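Local coordinates for protein diaminopimelate decarboxylase (Phaeodactylum tricornutum, PDB 7JPJ) that probably decarboxylates diaminopimelate to lysine as a dimeric, pyridoxal 5'-phosphate-dependent enzyme of lysine biosynthesis, at residues A[117-122]-A[196-201]; A[121-126]-A[143-148]; A[230-235]-A[275-280]. All coordinates share one frame; numbering follows the deposited sequence.

Contact 1: A[117-122]-A[196-201]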
# COMPACT_ATOMS: atom_id res chain seq x y z
N GLY A 117 17.10 0.57 -28.18
CA GLY A 117 17.19 -0.87 -28.26
C GLY A 117 16.21 -1.60 -27.35
O GLY A 117 16.29 -2.82 -27.20
N VAL A 118 15.29 -0.86 -26.75
CA VAL A 118 14.28 -1.46 -25.88
C VAL A 118 13.22 -2.13 -26.73
O VAL A 118 12.62 -1.51 -27.61
CB VAL A 118 13.66 -0.41 -24.95
CG1 VAL A 118 12.47 -0.98 -24.21
CG2 VAL A 118 14.71 0.12 -23.97
N LYS A 119 12.98 -3.42 -26.47
CA LYS A 119 11.95 -4.16 -27.18
C LYS A 119 10.59 -3.91 -26.54
O LYS A 119 10.44 -4.03 -25.32
CB LYS A 119 12.27 -5.65 -27.17
CG LYS A 119 13.67 -5.99 -27.68
CD LYS A 119 13.88 -7.49 -27.78
CE LYS A 119 15.21 -7.82 -28.43
NZ LYS A 119 16.37 -7.39 -27.60
N LEU A 120 9.60 -3.55 -27.36
CA LEU A 120 8.27 -3.23 -26.87
C LEU A 120 7.31 -4.37 -27.16
O LEU A 120 7.25 -4.88 -28.28
CB LEU A 120 7.75 -1.94 -27.52
CG LEU A 120 6.29 -1.62 -27.19
CD1 LEU A 120 6.13 -1.32 -25.70
CD2 LEU A 120 5.77 -0.46 -28.03
N ASN A 121 6.55 -4.77 -26.13
CA ASN A 121 5.44 -5.69 -26.29
C ASN A 121 4.15 -4.87 -26.24
O ASN A 121 3.78 -4.36 -25.18
CB ASN A 121 5.45 -6.76 -25.20
CG ASN A 121 6.61 -7.73 -25.34
OD1 ASN A 121 7.16 -7.91 -26.43
ND2 ASN A 121 6.98 -8.38 -24.24
N ALA A 122 3.50 -4.73 -27.39
CA ALA A 122 2.25 -3.98 -27.47
C ALA A 122 1.17 -4.71 -26.67
O ALA A 122 0.89 -5.89 -26.92
CB ALA A 122 1.83 -3.81 -28.92
N GLU A 196 6.35 -5.67 -38.24
CA GLU A 196 6.80 -7.06 -38.25
C GLU A 196 6.67 -7.61 -36.83
O GLU A 196 7.36 -7.15 -35.92
CB GLU A 196 8.25 -7.17 -38.74
CG GLU A 196 8.78 -8.60 -38.73
CD GLU A 196 9.91 -8.81 -39.72
OE1 GLU A 196 10.99 -9.27 -39.30
OE2 GLU A 196 9.71 -8.51 -40.92
N VAL A 197 5.77 -8.57 -36.65
CA VAL A 197 5.54 -9.18 -35.35
C VAL A 197 6.59 -10.27 -35.14
O VAL A 197 6.58 -11.30 -35.82
CB VAL A 197 4.13 -9.75 -35.23
CG1 VAL A 197 3.85 -10.19 -33.81
CG2 VAL A 197 3.12 -8.71 -35.69
N GLU A 198 7.51 -10.05 -34.19
CA GLU A 198 8.59 -10.98 -33.94
C GLU A 198 8.41 -11.79 -32.67
O GLU A 198 9.12 -12.78 -32.48
CB GLU A 198 9.93 -10.23 -33.85
CG GLU A 198 10.11 -9.41 -32.58
CD GLU A 198 11.52 -8.86 -32.42
OE1 GLU A 198 12.38 -9.16 -33.27
OE2 GLU A 198 11.77 -8.13 -31.43
N ARG A 199 7.47 -11.42 -31.80
CA ARG A 199 7.38 -12.02 -30.48
C ARG A 199 5.95 -11.93 -29.95
O ARG A 199 5.31 -10.88 -30.08
CB ARG A 199 8.36 -11.35 -29.51
CG ARG A 199 8.17 -11.69 -28.05
CD ARG A 199 9.18 -10.94 -27.18
NE ARG A 199 9.01 -9.49 -27.27
CZ ARG A 199 9.77 -8.69 -28.01
NH1 ARG A 199 10.77 -9.19 -28.72
NH2 ARG A 199 9.54 -7.38 -28.03
N ILE A 200 5.47 -13.02 -29.37
CA ILE A 200 4.17 -13.09 -28.72
C ILE A 200 4.40 -13.19 -27.22
O ILE A 200 5.34 -13.85 -26.77
CB ILE A 200 3.33 -14.28 -29.23
CG1 ILE A 200 3.08 -14.14 -30.74
CG2 ILE A 200 2.01 -14.38 -28.49
CD1 ILE A 200 2.17 -12.98 -31.10
N HIS A 201 3.56 -12.51 -26.45
CA HIS A 201 3.68 -12.46 -24.99
C HIS A 201 2.37 -12.92 -24.36
O HIS A 201 1.29 -12.45 -24.73
CB HIS A 201 4.02 -11.04 -24.53
CG HIS A 201 4.40 -10.95 -23.08
ND1 HIS A 201 4.59 -12.06 -22.29
CD2 HIS A 201 4.64 -9.88 -22.29
CE1 HIS A 201 4.92 -11.68 -21.07
NE2 HIS A 201 4.97 -10.36 -21.04

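Contact 2: A[121-126]-A[143-148]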
# COMPACT_ATOMS: atom_id res chain seq x y z
N ASN A 121 6.55 -4.77 -26.13
CA ASN A 121 5.44 -5.69 -26.29
C ASN A 121 4.15 -4.87 -26.24
O ASN A 121 3.78 -4.36 -25.18
CB ASN A 121 5.45 -6.76 -25.20
CG ASN A 121 6.61 -7.73 -25.34
OD1 ASN A 121 7.16 -7.91 -26.43
ND2 ASN A 121 6.98 -8.38 -24.24
N ALA A 122 3.50 -4.73 -27.39
CA ALA A 122 2.25 -3.98 -27.47
C ALA A 122 1.17 -4.71 -26.67
O ALA A 122 0.89 -5.89 -26.92
CB ALA A 122 1.83 -3.81 -28.92
N CYS A 123 0.55 -4.00 -25.73
CA CYS A 123 -0.41 -4.61 -24.82
C CYS A 123 -1.85 -4.22 -25.09
O CYS A 123 -2.75 -4.70 -24.40
CB CYS A 123 -0.04 -4.27 -23.37
SG CYS A 123 1.54 -4.98 -22.84
N SER A 124 -2.10 -3.35 -26.07
CA SER A 124 -3.46 -3.02 -26.48
C SER A 124 -3.42 -2.54 -27.92
O SER A 124 -2.36 -2.27 -28.48
CB SER A 124 -4.07 -1.95 -25.57
OG SER A 124 -3.41 -0.70 -25.72
N VAL A 125 -4.61 -2.45 -28.52
CA VAL A 125 -4.71 -1.92 -29.88
C VAL A 125 -4.16 -0.50 -29.93
O VAL A 125 -3.42 -0.15 -30.86
CB VAL A 125 -6.17 -1.99 -30.37
CG1 VAL A 125 -6.35 -1.19 -31.65
CG2 VAL A 125 -6.58 -3.44 -30.58
N SER A 126 -4.48 0.32 -28.93
CA SER A 126 -4.02 1.70 -28.90
C SER A 126 -2.50 1.79 -28.93
O SER A 126 -1.94 2.66 -29.60
CB SER A 126 -4.56 2.41 -27.66
OG SER A 126 -5.81 1.87 -27.28
N GLY A 143 6.70 -6.64 -30.16
CA GLY A 143 6.03 -7.74 -29.52
C GLY A 143 4.55 -7.45 -29.33
O GLY A 143 4.12 -6.30 -29.33
N VAL A 144 3.77 -8.52 -29.16
CA VAL A 144 2.33 -8.44 -29.00
C VAL A 144 1.92 -9.32 -27.83
O VAL A 144 2.12 -10.54 -27.88
CB VAL A 144 1.58 -8.86 -30.28
CG1 VAL A 144 0.08 -8.68 -30.10
CG2 VAL A 144 2.07 -8.07 -31.48
N ARG A 145 1.34 -8.72 -26.79
CA ARG A 145 0.79 -9.48 -25.68
C ARG A 145 -0.67 -9.80 -25.95
O ARG A 145 -1.46 -8.90 -26.26
CB ARG A 145 0.93 -8.73 -24.35
CG ARG A 145 0.20 -9.45 -23.22
CD ARG A 145 0.66 -9.04 -21.84
NE ARG A 145 -0.12 -9.72 -20.81
CZ ARG A 145 0.15 -9.69 -19.51
NH1 ARG A 145 1.20 -9.00 -19.07
NH2 ARG A 145 -0.62 -10.34 -18.65
N VAL A 146 -1.03 -11.07 -25.82
CA VAL A 146 -2.36 -11.56 -26.14
C VAL A 146 -3.07 -11.97 -24.86
O VAL A 146 -2.48 -12.62 -23.99
CB VAL A 146 -2.30 -12.74 -27.13
CG1 VAL A 146 -3.70 -13.25 -27.45
CG2 VAL A 146 -1.56 -12.34 -28.40
N ASN A 147 -4.34 -11.58 -24.74
CA ASN A 147 -5.24 -12.18 -23.76
C ASN A 147 -5.86 -13.41 -24.41
O ASN A 147 -6.76 -13.28 -25.25
CB ASN A 147 -6.32 -11.19 -23.32
CG ASN A 147 -7.21 -11.73 -22.20
OD1 ASN A 147 -7.24 -12.94 -21.94
ND2 ASN A 147 -7.94 -10.84 -21.54
N PRO A 148 -5.41 -14.61 -24.05
CA PRO A 148 -5.84 -15.82 -24.77
C PRO A 148 -7.32 -16.15 -24.62
O PRO A 148 -7.78 -17.12 -25.23
CB PRO A 148 -4.98 -16.93 -24.14
CG PRO A 148 -3.88 -16.22 -23.42
CD PRO A 148 -4.47 -14.93 -22.96

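Contact 3: A[230-235]-A[275-280]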
# COMPACT_ATOMS: atom_id res chain seq x y z
N VAL A 230 7.03 -14.41 -36.18
CA VAL A 230 7.35 -14.53 -34.76
C VAL A 230 8.45 -15.57 -34.57
O VAL A 230 8.39 -16.67 -35.12
CB VAL A 230 6.09 -14.90 -33.95
CG1 VAL A 230 6.46 -15.22 -32.51
CG2 VAL A 230 5.07 -13.77 -34.01
N LYS A 231 9.46 -15.21 -33.77
CA LYS A 231 10.54 -16.12 -33.44
C LYS A 231 10.71 -16.35 -31.95
O LYS A 231 11.54 -17.18 -31.57
CB LYS A 231 11.87 -15.59 -34.02
CG LYS A 231 11.86 -15.47 -35.53
CD LYS A 231 13.06 -14.67 -36.04
CE LYS A 231 13.13 -14.69 -37.55
NZ LYS A 231 14.47 -15.14 -38.03
N THR A 232 9.95 -15.66 -31.10
CA THR A 232 10.08 -15.76 -29.66
C THR A 232 8.70 -15.85 -29.02
O THR A 232 7.77 -15.15 -29.43
CB THR A 232 10.84 -14.55 -29.09
OG1 THR A 232 12.17 -14.53 -29.62
CG2 THR A 232 10.93 -14.64 -27.58
N MET A 233 8.58 -16.71 -28.01
CA MET A 233 7.37 -16.86 -27.22
C MET A 233 7.68 -16.55 -25.76
O MET A 233 8.50 -17.25 -25.14
CB MET A 233 6.79 -18.27 -27.37
CG MET A 233 5.66 -18.61 -26.41
SD MET A 233 4.03 -18.15 -27.03
CE MET A 233 3.75 -16.61 -26.16
N ASN A 234 7.05 -15.52 -25.22
CA ASN A 234 7.22 -15.10 -23.83
C ASN A 234 6.02 -15.61 -23.02
O ASN A 234 4.90 -15.12 -23.18
CB ASN A 234 7.34 -13.58 -23.74
CG ASN A 234 7.71 -13.09 -22.34
OD1 ASN A 234 7.45 -13.75 -21.34
ND2 ASN A 234 8.31 -11.91 -22.28
N LEU A 235 6.27 -16.59 -22.15
CA LEU A 235 5.23 -17.23 -21.36
C LEU A 235 4.97 -16.53 -20.03
O LEU A 235 4.11 -16.99 -19.27
CB LEU A 235 5.58 -18.69 -21.10
CG LEU A 235 5.57 -19.61 -22.32
CD1 LEU A 235 5.91 -21.04 -21.92
CD2 LEU A 235 4.22 -19.54 -23.03
N GLN A 275 12.27 -19.38 -29.86
CA GLN A 275 12.90 -19.04 -28.60
C GLN A 275 11.84 -18.87 -27.51
O GLN A 275 10.76 -18.34 -27.76
CB GLN A 275 13.70 -17.74 -28.75
CG GLN A 275 14.30 -17.23 -27.45
CD GLN A 275 15.74 -17.66 -27.27
OE1 GLN A 275 16.15 -18.68 -27.82
NE2 GLN A 275 16.50 -16.90 -26.49
N MET A 276 12.15 -19.35 -26.31
CA MET A 276 11.25 -19.23 -25.17
C MET A 276 11.74 -18.17 -24.20
O MET A 276 12.95 -17.95 -24.04
CB MET A 276 11.11 -20.56 -24.43
CG MET A 276 9.85 -20.65 -23.57
SD MET A 276 9.79 -22.07 -22.46
CE MET A 276 11.52 -22.44 -22.26
N GLU A 277 10.79 -17.51 -23.54
CA GLU A 277 11.09 -16.51 -22.52
C GLU A 277 10.21 -16.75 -21.30
O GLU A 277 9.05 -17.14 -21.43
CB GLU A 277 10.87 -15.09 -23.03
CG GLU A 277 11.85 -14.66 -24.10
CD GLU A 277 11.66 -13.21 -24.49
OE1 GLU A 277 10.74 -12.56 -23.95
OE2 GLU A 277 12.45 -12.71 -25.32
N ILE A 278 10.78 -16.50 -20.13
CA ILE A 278 10.05 -16.58 -18.87
C ILE A 278 10.31 -15.30 -18.09
O ILE A 278 11.41 -14.72 -18.15
CB ILE A 278 10.44 -17.82 -18.04
CG1 ILE A 278 11.93 -17.79 -17.68
CG2 ILE A 278 10.10 -19.09 -18.80
CD1 ILE A 278 12.37 -18.95 -16.81
N GLU A 279 9.30 -14.83 -17.37
CA GLU A 279 9.35 -13.56 -16.66
C GLU A 279 9.06 -13.74 -15.17
O GLU A 279 8.06 -13.22 -14.66
CB GLU A 279 8.36 -12.57 -17.28
CG GLU A 279 8.92 -11.76 -18.44
CD GLU A 279 7.86 -10.89 -19.12
OE1 GLU A 279 8.01 -10.58 -20.33
OE2 GLU A 279 6.87 -10.52 -18.45
N PRO A 280 9.91 -14.46 -14.45
CA PRO A 280 9.65 -14.69 -13.02
C PRO A 280 9.99 -13.46 -12.20
O PRO A 280 11.03 -12.82 -12.40
CB PRO A 280 10.57 -15.86 -12.67
CG PRO A 280 11.71 -15.71 -13.59
CD PRO A 280 11.16 -15.13 -14.88

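Contact 1: A[117-122]-A[196-201]
The NE and NH2 edge of the Arg199 guanidinium closes on one oxygen, Asn121 OD1, with NE at 2.6 Å and NH2 at 2.9 Å from it. The NE bond falls on a lone pair in the carbonyl plane, while NH2 arrives tilted out of it. OD1 in turn lies nearly in the guanidinium plane, although the amide and guanidinium planes are turned 49° apart. A bend at chi3 (62°) swings NE off the otherwise extended chain. The Lys119 side chain crosses that of Arg199 at about a right angle, its CB 3.3 Å from Arg199 NH2. The amide nitrogen, Asn121 ND2, lies obliquely to the His201 ring, 3.4 Å from His201 CD2, and has a weak hydrogen bond to Ser102 OG. One shell out, Glu198 OE2 forms a salt bridge with Arg199 NH1 at 3.1 Å, probably balancing its charge. An alanine in place of Arg199 would probably leave Glu198 without its mate and Asn121 OD1 without either donor, with little but the weak Ser102 bond to fix the amide's rotation. His201 is held by Asn234 O at ND1 and more weakly by Glu279 at NE2. Strands 119-122 and 196-201 are not neighbours: strand 141-147 runs between them in the parallel sheet of the alpha/beta (TIM-type) barrel, strand 99-101 pairs with 119-122 on its far edge, and helix 125-134 covers Leu120 and Ala122.

Contact 2: A[121-126]-A[143-148]
Asn121 lays its carboxamide oxygen against the bare backbone of Gly143, with Asn121 OD1 3.3 Å from Gly143 CA. A beta carbon on Gly143 would point to the same face of the sheet and run into that oxygen, whose polar partner is Arg199 on strand 196-201. The first torsion of Asn121 (chi1 -69°) sets CG beside the backbone N, anti to the carbonyl carbon. Asn121 pairs with Gly143 and Ala122 with Val144 in parallel register. Ala122 uses both its backbone groups: its N donates to Gly143 O at 2.6 Å, and its O accepts from Arg145 N at 2.9 Å. These are consecutive strands of a beta-alpha-beta unit, 119-122 and 141-147, joined by helix 125-134, within the alpha/beta barrel that binds pyridoxal phosphate in this family. Just past the pairing, Cys123 SG packs on the root of the Arg145 side chain, 4.1 Å from Arg145 CB. From there the arginine runs extended from CG to NE, and its side chain ends up about 7 Å from that of Lys60, the predicted cofactor-attachment lysine, which carries no cofactor here. Ser124 is the N-cap of helix 125-134, its OG making a weak hydrogen bond to Gln127 N. The same hydroxyl and that of Ser126 also bond the carboxylate of Asp297 of the second subunit, so the start of this helix faces the dimer partner.

Contact 3: A[230-235]-A[275-280]
Asn234 reaches across to Glu279, with Asn234 ND2 hydrogen-bonded to Glu279 OE1; the modelled separation is very short and its exact value doubtful at this resolution. The amide and carboxylate planes stand nearly perpendicular, 87° apart. Both ends of the amide are provided for, since OD1 takes the backbone N of Gly236. Glu277 OE1 also lies 3.0 Å from Asn234 ND2, but the angle is too poor for a hydrogen bond. The other carboxylate oxygen of Glu277, OE2, is paired in a salt bridge with Arg56 on strand 53-58. Thr232 crosses the Glu277 side chain at about a right angle, its methyl CG2 3.3 Å from Glu277 OE2. Glu279 OE2 shares a weak hydrogen bond with His201 NE2 and lies close to the carboxylate of Asp79, a like charge.

The backbones themselves pair in parallel, in the regular alternation. Gln275 N donates to Lys231 O at 2.9 Å, and Met233 N to Gln275 O at 2.7 Å. Farther on, Glu277 N reaches Met233 O at 2.8 Å, and Leu235 N reaches Glu277 O at 2.9 Å. Strands 232-234 and 275-278 are neighbours in the alpha/beta barrel, linked through helix 252-270, and their directions differ by only 20°.

The two faces divide by chemistry. Thr232, Asn234, Gln275 and Glu277 share the polar one, where Gln275 NE2 finds Thr54 OG1. Met233 and Met276 take the opposite face and pack on Phe263 of helix 252-270. Leu235 CD1 approaches Met276 SD to 4.1 Å, and both residues also touch Val259 of that helix.

All three contacts belong to the parallel sheet of the pyridoxal-binding barrel. Contacts 1 and 2 start from the same stretch, sharing Asn121 and Ala122, their centres about 9 Å apart; contact 3 follows later in the chain, its centre about 11 Å from that of contact 1 and about 14 Å from that of contact 2. The strands run side by side in the order 119-122, 141-147, 196-201, 232-234, 275-278, so contacts 2 and 3 join direct neighbours whereas contact 1 reaches over the strand between. Backbone bonds between Val144 and His201 and between Ile200 and Asn234 stitch the segments together. The His201 and Glu279 side chains come within about 8 and 7 Å of that of Lys60, so these contacts probably help shape the predicted cofactor site.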